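Local coordinates for protein P-granule scaffold (PDB 5W4A) that acts as a scaffold of P granules, the germ granules of nematodes, and probably contributes to RNA binding and mRNA repression there, at residues K129-K134 / I140-I145; N199-T204 / D210-G215. All coordinates share one frame; numbering follows the deposited sequence. Where two conformers were deposited one is given.

Contact 1 (K129-K134 / I140-I145)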
ATOM      1  N   LYS C 129      -7.908   5.675   7.713  1.00 19.32           N
ATOM      2  CA  LYS C 129      -7.041   6.404   8.622  1.00 19.43           C
ATOM      3  C   LYS C 129      -5.940   5.506   9.171  1.00 18.85           C
ATOM      4  O   LYS C 129      -4.788   5.948   9.322  1.00 18.94           O
ATOM      5  CB  LYS C 129      -7.874   7.028   9.748  1.00 21.91           C
ATOM      6  CG  LYS C 129      -8.708   8.191   9.249  1.00 27.40           C
ATOM      7  CD  LYS C 129      -9.559   8.822  10.358  1.00 44.20           C
ATOM      8  CE  LYS C 129      -8.704   9.635  11.327  1.00 57.59           C
ATOM      9  NZ  LYS C 129      -9.536  10.521  12.208  1.00 66.45           N
ATOM     10  N   ALA C 130      -6.260   4.229   9.444  1.00 20.00           N
ATOM     11  CA  ALA C 130      -5.255   3.299   9.968  1.00 19.50           C
ATOM     12  C   ALA C 130      -4.098   3.123   8.998  1.00 17.80           C
ATOM     13  O   ALA C 130      -2.934   3.065   9.413  1.00 16.65           O
ATOM     14  CB  ALA C 130      -5.871   1.926  10.275  1.00 20.86           C
ATOM     15  N   LYS C 131      -4.401   3.015   7.709  1.00 17.19           N
ATOM     16  CA  LYS C 131      -3.352   2.776   6.730  1.00 16.47           C
ATOM     17  C   LYS C 131      -2.335   3.907   6.707  1.00 16.06           C
ATOM     18  O   LYS C 131      -1.167   3.675   6.402  1.00 17.63           O
ATOM     19  CB  LYS C 131      -3.954   2.557   5.354  1.00 16.35           C
ATOM     20  CG  LYS C 131      -2.962   2.035   4.349  1.00 22.78           C
ATOM     21  CD  LYS C 131      -3.638   1.578   3.085  1.00 28.35           C
ATOM     22  CE  LYS C 131      -2.614   0.873   2.220  1.00 35.80           C
ATOM     23  NZ  LYS C 131      -3.213   0.361   0.985  1.00 35.74           N
ATOM     24  N   LEU C 132      -2.761   5.133   7.022  1.00 16.21           N
ATOM     25  CA  LEU C 132      -1.885   6.298   7.061  1.00 17.05           C
ATOM     26  C   LEU C 132      -1.004   6.349   8.295  1.00 19.12           C
ATOM     27  O   LEU C 132      -0.124   7.209   8.356  1.00 19.67           O
ATOM     28  CB  LEU C 132      -2.725   7.581   7.002  1.00 17.27           C
ATOM     29  CG  LEU C 132      -3.565   7.746   5.737  1.00 18.32           C
ATOM     30  CD1 LEU C 132      -4.503   8.944   5.872  1.00 20.94           C
ATOM     31  CD2 LEU C 132      -2.733   7.928   4.491  1.00 18.10           C
ATOM     32  N   GLN C 133      -1.222   5.481   9.279  1.00 17.21           N
ATOM     33  CA  GLN C 133      -0.318   5.407  10.405  1.00 16.89           C
ATOM     34  C   GLN C 133       0.950   4.683   9.980  1.00 17.84           C
ATOM     35  O   GLN C 133       0.991   3.987   8.958  1.00 19.95           O
ATOM     36  CB  GLN C 133      -0.971   4.695  11.590  1.00 18.24           C
ATOM     37  CG  GLN C 133      -2.196   5.371  12.121  1.00 22.70           C
ATOM     38  CD  GLN C 133      -2.792   4.639  13.305  1.00 35.20           C
ATOM     39  OE1 GLN C 133      -2.068   4.149  14.178  1.00 45.01           O
ATOM     40  NE2 GLN C 133      -4.111   4.571  13.349  1.00 51.58           N
ATOM     41  N   LYS C 134       2.021   4.914  10.737  1.00 17.02           N
ATOM     42  CA  LYS C 134       3.336   4.412  10.357  1.00 16.80           C
ATOM     43  C   LYS C 134       3.707   3.055  10.971  1.00 21.77           C
ATOM     44  O   LYS C 134       4.873   2.649  10.857  1.00 30.55           O
ATOM     45  CB  LYS C 134       4.408   5.445  10.724  1.00 19.89           C
ATOM     46  CG  LYS C 134       4.153   6.800  10.135  1.00 24.33           C
ATOM     47  CD  LYS C 134       4.342   6.740   8.662  1.00 21.17           C
ATOM     48  CE  LYS C 134       4.436   8.144   7.973  1.00 20.70           C
ATOM     49  NZ  LYS C 134       4.405   7.953   6.504  1.00 17.72           N
ATOM     50  N   ILE C 140      -1.859  -3.581   9.026  1.00 15.87           N
ATOM     51  CA  ILE C 140      -2.542  -4.879   8.967  1.00 16.51           C
ATOM     52  C   ILE C 140      -4.043  -4.704   9.187  1.00 17.75           C
ATOM     53  O   ILE C 140      -4.862  -5.300   8.478  1.00 18.25           O
ATOM     54  CB  ILE C 140      -1.929  -5.854   9.980  1.00 16.18           C
ATOM     55  CG1 ILE C 140      -0.488  -6.202   9.595  1.00 16.70           C
ATOM     56  CG2 ILE C 140      -2.806  -7.133  10.118  1.00 16.92           C
ATOM     57  CD1 ILE C 140       0.283  -6.828  10.721  1.00 19.92           C
ATOM     58  N   LEU C 141      -4.422  -3.902  10.183  1.00 16.97           N
ATOM     59  CA  LEU C 141      -5.833  -3.608  10.431  1.00 16.55           C
ATOM     60  C   LEU C 141      -6.516  -3.026   9.189  1.00 17.28           C
ATOM     61  O   LEU C 141      -7.624  -3.447   8.821  1.00 17.67           O
ATOM     62  CB  LEU C 141      -5.948  -2.639  11.614  1.00 16.87           C
ATOM     63  CG  LEU C 141      -7.333  -2.061  11.884  1.00 18.35           C
ATOM     64  CD1 LEU C 141      -8.365  -3.147  12.147  1.00 20.26           C
ATOM     65  CD2 LEU C 141      -7.218  -1.143  13.058  1.00 25.00           C
ATOM     66  N   ALA C 142      -5.864  -2.067   8.534  1.00 16.63           N
ATOM     67  CA  ALA C 142      -6.429  -1.461   7.329  1.00 15.70           C
ATOM     68  C   ALA C 142      -6.659  -2.501   6.244  1.00 18.05           C
ATOM     69  O   ALA C 142      -7.722  -2.519   5.615  1.00 18.12           O
ATOM     70  CB  ALA C 142      -5.502  -0.353   6.836  1.00 17.83           C
ATOM     71  N   ILE C 143      -5.680  -3.379   6.008  1.00 15.90           N
ATOM     72  CA  ILE C 143      -5.830  -4.404   4.976  1.00 17.64           C
ATOM     73  C   ILE C 143      -6.953  -5.368   5.347  1.00 19.83           C
ATOM     74  O   ILE C 143      -7.746  -5.783   4.487  1.00 18.78           O
ATOM     75  CB  ILE C 143      -4.494  -5.129   4.739  1.00 19.67           C
ATOM     76  CG1 ILE C 143      -3.515  -4.181   4.079  1.00 24.93           C
ATOM     77  CG2 ILE C 143      -4.692  -6.399   3.859  1.00 23.36           C
ATOM     78  CD1 ILE C 143      -2.067  -4.671   4.192  1.00 22.72           C
ATOM     79  N   LEU C 144      -7.033  -5.763   6.622  1.00 17.43           N
ATOM     80  CA  LEU C 144      -8.117  -6.636   7.072  1.00 17.76           C
ATOM     81  C   LEU C 144      -9.488  -6.016   6.802  1.00 19.26           C
ATOM     82  O   LEU C 144     -10.383  -6.680   6.240  1.00 17.92           O
ATOM     83  CB  LEU C 144      -7.946  -6.945   8.559  1.00 19.09           C
ATOM     84  CG  LEU C 144      -9.012  -7.823   9.177  1.00 18.81           C
ATOM     85  CD1 LEU C 144      -9.120  -9.199   8.518  1.00 19.47           C
ATOM     86  CD2 LEU C 144      -8.731  -7.955  10.680  1.00 24.21           C
ATOM     87  N   ILE C 145      -9.659  -4.745   7.178  1.00 18.17           N
ATOM     88  CA  ILE C 145     -10.923  -4.043   6.943  1.00 19.14           C
ATOM     89  C   ILE C 145     -11.247  -4.000   5.449  1.00 18.92           C
ATOM     90  O   ILE C 145     -12.391  -4.270   5.030  1.00 19.40           O
ATOM     91  CB  ILE C 145     -10.879  -2.632   7.569  1.00 19.55           C
ATOM     92  CG1 ILE C 145     -11.004  -2.729   9.085  1.00 19.43           C
ATOM     93  CG2 ILE C 145     -12.038  -1.771   7.048  1.00 20.13           C
ATOM     94  CD1 ILE C 145     -10.657  -1.467   9.811  1.00 18.46           C
TER

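Contact 2 (N199-T204 / D210-G215)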
ATOM      1  N   ASN C 199      11.172 -16.791  -3.210  1.00 23.04           N
ATOM      2  CA  ASN C 199      12.485 -16.173  -3.071  0.55 26.35           C
ATOM      3  C   ASN C 199      12.982 -16.244  -1.633  1.00 34.71           C
ATOM      4  O   ASN C 199      14.186 -16.400  -1.394  1.00 33.67           O
ATOM      5  CB  ASN C 199      12.439 -14.723  -3.573  0.55 27.10           C
ATOM      6  CG  ASN C 199      13.743 -13.983  -3.343  0.55 33.31           C
ATOM      7  OD1 ASN C 199      14.754 -14.275  -3.980  0.55 39.88           O
ATOM      8  ND2 ASN C 199      13.725 -13.023  -2.432  0.55 34.54           N
ATOM      9  N   ARG C 200      12.081 -16.133  -0.660  1.00 22.88           N
ATOM     10  CA  ARG C 200      12.480 -16.311   0.719  1.00 25.31           C
ATOM     11  C   ARG C 200      12.689 -17.790   1.020  1.00 23.70           C
ATOM     12  O   ARG C 200      13.660 -18.155   1.690  1.00 24.20           O
ATOM     13  CB  ARG C 200      11.440 -15.728   1.675  1.00 22.54           C
ATOM     14  CG  ARG C 200      11.250 -14.212   1.601  1.00 25.50           C
ATOM     15  CD  ARG C 200      12.450 -13.404   2.191  1.00 26.39           C
ATOM     16  NE  ARG C 200      12.941 -13.875   3.493  1.00 32.44           N
ATOM     17  CZ  ARG C 200      12.487 -13.481   4.691  1.00 35.65           C
ATOM     18  NH1 ARG C 200      11.487 -12.598   4.818  1.00 34.75           N
ATOM     19  NH2 ARG C 200      13.044 -13.976   5.788  1.00 37.24           N
ATOM     20  N   LEU C 201      11.801 -18.653   0.534  1.00 21.58           N
ATOM     21  CA  LEU C 201      11.915 -20.082   0.829  1.00 21.46           C
ATOM     22  C   LEU C 201      13.169 -20.688   0.247  1.00 26.54           C
ATOM     23  O   LEU C 201      13.749 -21.613   0.831  1.00 26.10           O
ATOM     24  CB  LEU C 201      10.735 -20.846   0.253  1.00 27.08           C
ATOM     25  CG  LEU C 201       9.456 -20.964   1.031  1.00 31.72           C
ATOM     26  CD1 LEU C 201       8.608 -21.991   0.283  1.00 26.83           C
ATOM     27  CD2 LEU C 201       9.684 -21.391   2.477  1.00 25.32           C
ATOM     28  N   ASP C 202      13.555 -20.256  -0.946  1.00 25.26           N
ATOM     29  CA  ASP C 202      14.732 -20.851  -1.556  1.00 25.04           C
ATOM     30  C   ASP C 202      15.947 -20.770  -0.631  1.00 35.73           C
ATOM     31  O   ASP C 202      16.859 -21.590  -0.765  1.00 35.78           O
ATOM     32  CB  ASP C 202      15.016 -20.183  -2.894  1.00 27.64           C
ATOM     33  CG  ASP C 202      14.077 -20.649  -3.999  1.00 29.44           C
ATOM     34  OD1 ASP C 202      13.548 -21.789  -3.959  1.00 29.18           O
ATOM     35  OD2 ASP C 202      13.894 -19.858  -4.950  1.00 30.42           O
ATOM     36  N   GLN C 203      15.971 -19.832   0.325  1.00 37.59           N
ATOM     37  CA  GLN C 203      17.116 -19.675   1.230  1.00 34.21           C
ATOM     38  C   GLN C 203      17.012 -20.454   2.537  1.00 45.67           C
ATOM     39  O   GLN C 203      18.024 -20.578   3.242  1.00 46.82           O
ATOM     40  CB  GLN C 203      17.319 -18.198   1.557  1.00 43.97           C
ATOM     41  CG  GLN C 203      17.605 -17.369   0.338  1.00 36.23           C
ATOM     42  CD  GLN C 203      18.882 -17.822  -0.398  1.00 46.95           C
ATOM     43  OE1 GLN C 203      19.857 -18.264   0.227  1.00 45.73           O
ATOM     44  NE2 GLN C 203      18.873 -17.719  -1.731  1.00 48.51           N
ATOM     45  N   THR C 204      15.868 -21.002   2.870  1.00 34.82           N
ATOM     46  CA  THR C 204      15.699 -21.597   4.201  1.00 26.87           C
ATOM     47  C   THR C 204      15.101 -22.990   4.171  1.00 36.68           C
ATOM     48  O   THR C 204      15.444 -23.823   5.013  1.00 32.80           O
ATOM     49  CB  THR C 204      14.793 -20.677   5.005  1.00 31.48           C
ATOM     50  OG1 THR C 204      13.521 -20.571   4.336  1.00 33.96           O
ATOM     51  CG2 THR C 204      15.393 -19.307   5.117  1.00 30.79           C
ATOM     52  N   ASP C 210      10.421 -26.563  -3.486  1.00 24.06           N
ATOM     53  CA  ASP C 210      10.318 -27.567  -4.541  1.00 28.70           C
ATOM     54  C   ASP C 210       8.902 -28.139  -4.654  1.00 32.19           C
ATOM     55  O   ASP C 210       8.390 -28.315  -5.765  1.00 36.71           O
ATOM     56  CB  ASP C 210      11.346 -28.666  -4.287  1.00 29.94           C
ATOM     57  CG  ASP C 210      11.303 -29.769  -5.330  1.00 49.56           C
ATOM     58  OD1 ASP C 210      11.326 -29.454  -6.541  1.00 44.92           O
ATOM     59  OD2 ASP C 210      11.264 -30.951  -4.928  1.00 54.11           O
ATOM     60  N   ILE C 211       8.228 -28.370  -3.521  1.00 30.82           N
ATOM     61  CA  ILE C 211       6.855 -28.871  -3.566  1.00 38.87           C
ATOM     62  C   ILE C 211       5.935 -27.843  -4.224  1.00 39.06           C
ATOM     63  O   ILE C 211       5.101 -28.179  -5.071  1.00 39.57           O
ATOM     64  CB  ILE C 211       6.362 -29.243  -2.148  1.00 36.52           C
ATOM     65  CG1 ILE C 211       7.313 -30.212  -1.443  1.00 50.07           C
ATOM     66  CG2 ILE C 211       5.018 -29.913  -2.245  1.00 44.16           C
ATOM     67  CD1 ILE C 211       7.066 -30.300   0.059  1.00 52.10           C
ATOM     68  N   ILE C 212       6.072 -26.572  -3.854  1.00 25.90           N
ATOM     69  CA  ILE C 212       5.219 -25.541  -4.433  1.00 26.58           C
ATOM     70  C   ILE C 212       5.435 -25.441  -5.940  1.00 37.54           C
ATOM     71  O   ILE C 212       4.481 -25.259  -6.706  1.00 36.99           O
ATOM     72  CB  ILE C 212       5.480 -24.193  -3.745  1.00 26.32           C
ATOM     73  CG1 ILE C 212       4.923 -24.231  -2.307  1.00 23.77           C
ATOM     74  CG2 ILE C 212       4.875 -23.039  -4.567  1.00 26.87           C
ATOM     75  CD1 ILE C 212       5.339 -23.069  -1.474  1.00 27.16           C
ATOM     76  N   ARG C 213       6.692 -25.508  -6.384  1.00 34.04           N
ATOM     77  CA  ARG C 213       6.982 -25.406  -7.815  1.00 39.52           C
ATOM     78  C   ARG C 213       6.496 -26.632  -8.569  1.00 44.87           C
ATOM     79  O   ARG C 213       5.938 -26.514  -9.666  1.00 57.23           O
ATOM     80  CB  ARG C 213       8.484 -25.241  -8.044  1.00 39.03           C
ATOM     81  CG  ARG C 213       9.012 -23.894  -7.687  1.00 32.07           C
ATOM     82  CD  ARG C 213      10.369 -23.636  -8.325  1.00 33.18           C
ATOM     83  NE  ARG C 213      10.786 -22.260  -8.090  1.00 30.40           N
ATOM     84  CZ  ARG C 213      11.560 -21.865  -7.088  1.00 26.18           C
ATOM     85  NH1 ARG C 213      12.040 -22.745  -6.203  1.00 25.93           N
ATOM     86  NH2 ARG C 213      11.856 -20.582  -6.966  1.00 32.28           N
ATOM     87  N   ASN C 214       6.704 -27.816  -7.994  1.00 48.15           N
ATOM     88  CA  ASN C 214       6.648 -29.062  -8.750  1.00 55.87           C
ATOM     89  C   ASN C 214       5.563 -29.986  -8.211  1.00 66.81           C
ATOM     90  O   ASN C 214       4.509 -30.104  -8.842  1.00 72.75           O
ATOM     91  CB  ASN C 214       8.039 -29.709  -8.725  1.00 57.50           C
ATOM     92  CG  ASN C 214       9.152 -28.747  -9.199  1.00 54.85           C
ATOM     93  OD1 ASN C 214       8.983 -28.001 -10.165  1.00 57.30           O
ATOM     94  ND2 ASN C 214      10.289 -28.768  -8.509  1.00 57.00           N
ATOM     95  N   GLY C 215       5.769 -30.641  -7.066  1.00 66.60           N
ATOM     96  CA  GLY C 215       4.769 -31.543  -6.515  1.00 58.89           C
ATOM     97  C   GLY C 215       5.179 -32.280  -5.249  1.00 64.46           C
ATOM     98  O   GLY C 215       6.348 -32.301  -4.861  1.00 65.49           O
TER

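Contact 1 (K129-K134 / I140-I145)
L141 makes the first touch on A130, its CD2 methyl lying 4.4 Å from A130 CB at the edge of a helical hairpin in which helices 116-131 and 136-148 pack against each other across a short connection. With CG anti to the backbone N (chi1 171°), the leucine swings its branch beside the alanine and does not cover it. One residue on, A142 makes the largest share of the contact. Its methyl points at the last turn of the preceding helix and lies alongside that of A130, CB to CB at 4.1 Å. Tighter still is the approach to K131, where A142 CB comes within 3.6 Å of the lysine CB and just as near to its backbone N, so the methyl rests on the root of the lysine and the adjoining backbone. With alanines at A130 and A142 the two backbones come close, K131 CA lying 5.3 Å from A142 CA. K131 sets CG beside its own carbonyl carbon (chi1 -168°) and runs on extended, carrying its ammonium to a salt bridge with E162 of the second subunit. Further along the helix, I143 turns to L163, L144 to helix 71-84 at D79 and A83, and I145 back to L123 and M126 of helix 116-131, higher on the same hairpin. The turn itself is tied by K139, whose NZ bonds to the backbone carbonyls of K131 and Q133. No hydrogen bond crosses between 129-134 and 140-145. Chemically, then, the join is a small apolar one, of methyls and the aliphatic foot of a lysine, that depends on shape, while the lysine's charge is directed mainly to E162 of the second subunit.

Contact 2 (N199-T204 / D210-G215)
R213 NH1 donates to D202 OD1 over 2.9 Å, and the bond is almost straight, with an N-H...O angle of 174°. Its twin runs from R213 NH2 to D202 OD2 at 3.0 Å, so the guanidinium takes the carboxylate end-on, one nitrogen to each oxygen, in a bidentate salt bridge that joins the end of helix 187-201 to the last turn of helix 206-213 in a helical hairpin. Both oxygens use their syn lone pairs, and the two flat groups are 16° apart, nearly coplanar, which suits the paired bonds; together they fix the rotation of both. R213 gets there by an extended chain from CG to NE that crosses the aspartate at roughly a right angle, and R213 also touches L198. D202 also leans on A209. Were D202 an alanine, the R213 guanidinium would probably lose its mate across the hairpin and be free to turn. Beneath the ion pair lies the apolar half of the contact. L201 is buried against L208 and A209, whereas I212 is packed among R194, F197 and L198 of helix 187-201 and F48 of a loop. Across the hairpin the leucine and isoleucine meet at nearly a right angle through single methyls, L201 CD1 to I212 CD1, at 3.9 Å.

In the fold
Contacts 1 and 2 illustrate the same principle twice in a mostly helical domain: consecutive helices joined by a short turn. They follow one another in the chain, the first on helices 116-131 and 136-148, the second on helices 187-201 and 206-213 at the C-terminal end. Their centres are 30 Å apart and their nearest atoms about 14 Å, so neither touches the other within one chain. The dimer links them indirectly, because 129-134 packs on E189, V192 and N196 of the second subunit, residues of the very helix whose end contributes to contact 2 in that subunit. Contact 1 thus takes part in the subunit interface, whereas contact 2 meets no other chain of the assembly.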